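Local atomic coordinates of TBC1 domain family member 22A (Homo sapiens, PDB entry 2QFZ), a protein that probably acts through its TBC domain as a GTPase-activating protein for Rab family proteins, and forms homodimers. Residues P156-V159 / V160-E164. Sequence-based numbering, arbitrary orientation.
Sequences PFFV and VFICE
Four successive i to i+4 hydrogen bonds link Pro156-Val159 to Val160-Cys163 near the C-terminal end of helix 150-162, running from Val160 N to Pro156 O, Phe161 N to Phe157 O, Ile162 N to Phe158 O (2.8 Å) and, more bent at 143°, Cys163 N to Val159 O. Pro156 lacks an amide hydrogen, so the helix kinks there, yet its carbonyl still accepts. Phe157 and Phe161 point the same way, and Phe161 CZ comes to the edge of the Phe157 ring, 4.2 Å from Phe157 CD1. With its CG anti to the carbonyl carbon (chi1 -58°), Phe161 leans back over the preceding turn, and one face of its ring lies over Phe157 O, which is 3.1 Å from Phe161 CG. Were an alanine here, the edge of Phe157 would probably lose its neighbour, and Lys61 its cation-pi partner. Phe158 and Ile162 also run alongside each other: the flat, buried Phe158 ring offers its CZ end to the terminal methyl of Ile162, CD1, at 3.5 Å. Within the all-helical TBC domain, Phe157 and Phe161 face helix 181-200, Phe158 meets Phe130 edge-to-face, and compact Pro156 and Val160 pack against helix 260-270, Val160 also touching helix 56-63.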
ATOM      1  N   PRO A 156      -6.412   0.167   0.708  1.00 16.84           N
ATOM      2  CA  PRO A 156      -6.401  -1.111   0.034  1.00 17.91           C
ATOM      3  C   PRO A 156      -6.834  -2.315   0.902  1.00 16.10           C
ATOM      4  O   PRO A 156      -7.562  -3.178   0.434  1.00 19.75           O
ATOM      5  CB  PRO A 156      -4.950  -1.233  -0.418  1.00 16.43           C
ATOM      6  CG  PRO A 156      -4.481   0.192  -0.436  1.00 14.53           C
ATOM      7  CD  PRO A 156      -5.074   0.764   0.728  1.00 16.59           C
ATOM      8  N   PHE A 157      -6.404  -2.373   2.149  1.00 16.50           N
ATOM      9  CA  PHE A 157      -6.866  -3.446   3.034  1.00 15.61           C
ATOM     10  C   PHE A 157      -8.423  -3.408   3.186  1.00 17.24           C
ATOM     11  O   PHE A 157      -9.105  -4.406   3.067  1.00 14.06           O
ATOM     12  CB  PHE A 157      -6.151  -3.332   4.374  1.00 16.24           C
ATOM     13  CG  PHE A 157      -4.681  -3.565   4.291  1.00 13.40           C
ATOM     14  CD1 PHE A 157      -4.195  -4.824   4.000  1.00 14.24           C
ATOM     15  CD2 PHE A 157      -3.785  -2.545   4.491  1.00 17.61           C
ATOM     16  CE1 PHE A 157      -2.826  -5.078   3.931  1.00 16.52           C
ATOM     17  CE2 PHE A 157      -2.401  -2.793   4.414  1.00 17.77           C
ATOM     18  CZ  PHE A 157      -1.935  -4.059   4.149  1.00 19.38           C
ATOM     19  N   PHE A 158      -8.970  -2.229   3.372  1.00 17.92           N
ATOM     20  CA  PHE A 158     -10.371  -2.107   3.701  1.00 20.12           C
ATOM     21  C   PHE A 158     -11.203  -2.496   2.483  1.00 23.58           C
ATOM     22  O   PHE A 158     -12.164  -3.241   2.603  1.00 20.05           O
ATOM     23  CB  PHE A 158     -10.708  -0.679   4.185  1.00 21.47           C
ATOM     24  CG  PHE A 158     -12.184  -0.451   4.403  1.00 23.57           C
ATOM     25  CD1 PHE A 158     -12.785  -0.787   5.634  1.00 22.98           C
ATOM     26  CD2 PHE A 158     -12.981   0.046   3.367  1.00 24.20           C
ATOM     27  CE1 PHE A 158     -14.185  -0.587   5.825  1.00 28.20           C
ATOM     28  CE2 PHE A 158     -14.361   0.224   3.529  1.00 23.89           C
ATOM     29  CZ  PHE A 158     -14.963  -0.073   4.764  1.00 25.21           C
ATOM     30  N   VAL A 159     -10.815  -2.001   1.303  1.00 21.33           N
ATOM     31  CA  VAL A 159     -11.550  -2.283   0.080  1.00 17.92           C
ATOM     32  C   VAL A 159     -11.454  -3.766  -0.275  1.00 19.47           C
ATOM     33  O   VAL A 159     -12.453  -4.389  -0.563  1.00 21.04           O
ATOM     34  CB  VAL A 159     -11.094  -1.359  -1.086  1.00 19.70           C
ATOM     35  CG1 VAL A 159     -11.537  -1.923  -2.421  1.00 14.78           C
ATOM     36  CG2 VAL A 159     -11.618   0.064  -0.853  1.00 20.11           C
ATOM     37  N   VAL A 160     -10.264  -4.340  -0.192  1.00 17.94           N
ATOM     38  CA  VAL A 160     -10.090  -5.764  -0.451  1.00 16.49           C
ATOM     39  C   VAL A 160     -10.980  -6.587   0.499  1.00 18.43           C
ATOM     40  O   VAL A 160     -11.759  -7.446   0.031  1.00 17.47           O
ATOM     41  CB  VAL A 160      -8.571  -6.175  -0.408  1.00 14.09           C
ATOM     42  CG1 VAL A 160      -8.348  -7.681  -0.274  1.00 11.74           C
ATOM     43  CG2 VAL A 160      -7.860  -5.651  -1.654  1.00 17.45           C
ATOM     44  N   PHE A 161     -10.903  -6.296   1.805  1.00 15.82           N
ATOM     45  CA  PHE A 161     -11.636  -7.064   2.799  1.00 17.16           C
ATOM     46  C   PHE A 161     -13.156  -6.825   2.760  1.00 18.17           C
ATOM     47  O   PHE A 161     -13.905  -7.771   2.876  1.00 21.66           O
ATOM     48  CB  PHE A 161     -11.094  -6.856   4.227  1.00 18.95           C
ATOM     49  CG  PHE A 161      -9.643  -7.196   4.397  1.00 18.37           C
ATOM     50  CD1 PHE A 161      -8.994  -8.107   3.569  1.00 20.64           C
ATOM     51  CD2 PHE A 161      -8.921  -6.636   5.446  1.00 16.99           C
ATOM     52  CE1 PHE A 161      -7.632  -8.414   3.757  1.00 23.65           C
ATOM     53  CE2 PHE A 161      -7.560  -6.945   5.633  1.00 21.56           C
ATOM     54  CZ  PHE A 161      -6.924  -7.858   4.781  1.00 21.24           C
ATOM     55  N   ILE A 162     -13.621  -5.597   2.527  1.00 18.83           N
ATOM     56  CA  ILE A 162     -15.058  -5.366   2.442  1.00 18.15           C
ATOM     57  C   ILE A 162     -15.652  -6.017   1.194  1.00 24.48           C
ATOM     58  O   ILE A 162     -16.808  -6.420   1.206  1.00 26.07           O
ATOM     59  CB  ILE A 162     -15.429  -3.870   2.555  1.00 26.76           C
ATOM     60  CG1 ILE A 162     -16.907  -3.739   2.976  1.00 29.76           C
ATOM     61  CG2 ILE A 162     -15.161  -3.106   1.244  1.00 22.07           C
ATOM     62  CD1 ILE A 162     -17.220  -2.506   3.740  1.00 33.21           C
ATOM     63  N   CYS A 163     -14.841  -6.179   0.139  1.00 25.44           N
ATOM     64  CA  CYS A 163     -15.292  -6.785  -1.106  1.00 26.22           C
ATOM     65  C   CYS A 163     -15.606  -8.288  -1.008  1.00 25.21           C
ATOM     66  O   CYS A 163     -16.208  -8.828  -1.915  1.00 23.02           O
ATOM     67  CB  CYS A 163     -14.295  -6.531  -2.256  1.00 31.71           C
ATOM     68  SG  CYS A 163     -14.458  -4.869  -3.030  1.00 38.84           S
ATOM     69  N   GLU A 164     -15.211  -8.954   0.077  1.00 22.10           N
ATOM     70  CA  GLU A 164     -15.586 -10.357   0.320  1.00 23.64           C
ATOM     71  C   GLU A 164     -17.112 -10.478   0.747  1.00 25.79           C
ATOM     72  O   GLU A 164     -17.667 -11.595   0.825  1.00 30.46           O
ATOM     73  CB  GLU A 164     -14.636 -10.955   1.403  1.00 25.36           C
ATOM     74  CG  GLU A 164     -14.584 -12.535   1.471  1.00 29.40           C
ATOM     75  CD  GLU A 164     -13.541 -13.071   2.451  1.00 30.15           C
ATOM     76  OE1 GLU A 164     -13.143 -12.330   3.382  1.00 35.39           O
ATOM     77  OE2 GLU A 164     -13.079 -14.235   2.289  1.00 40.18           O
TER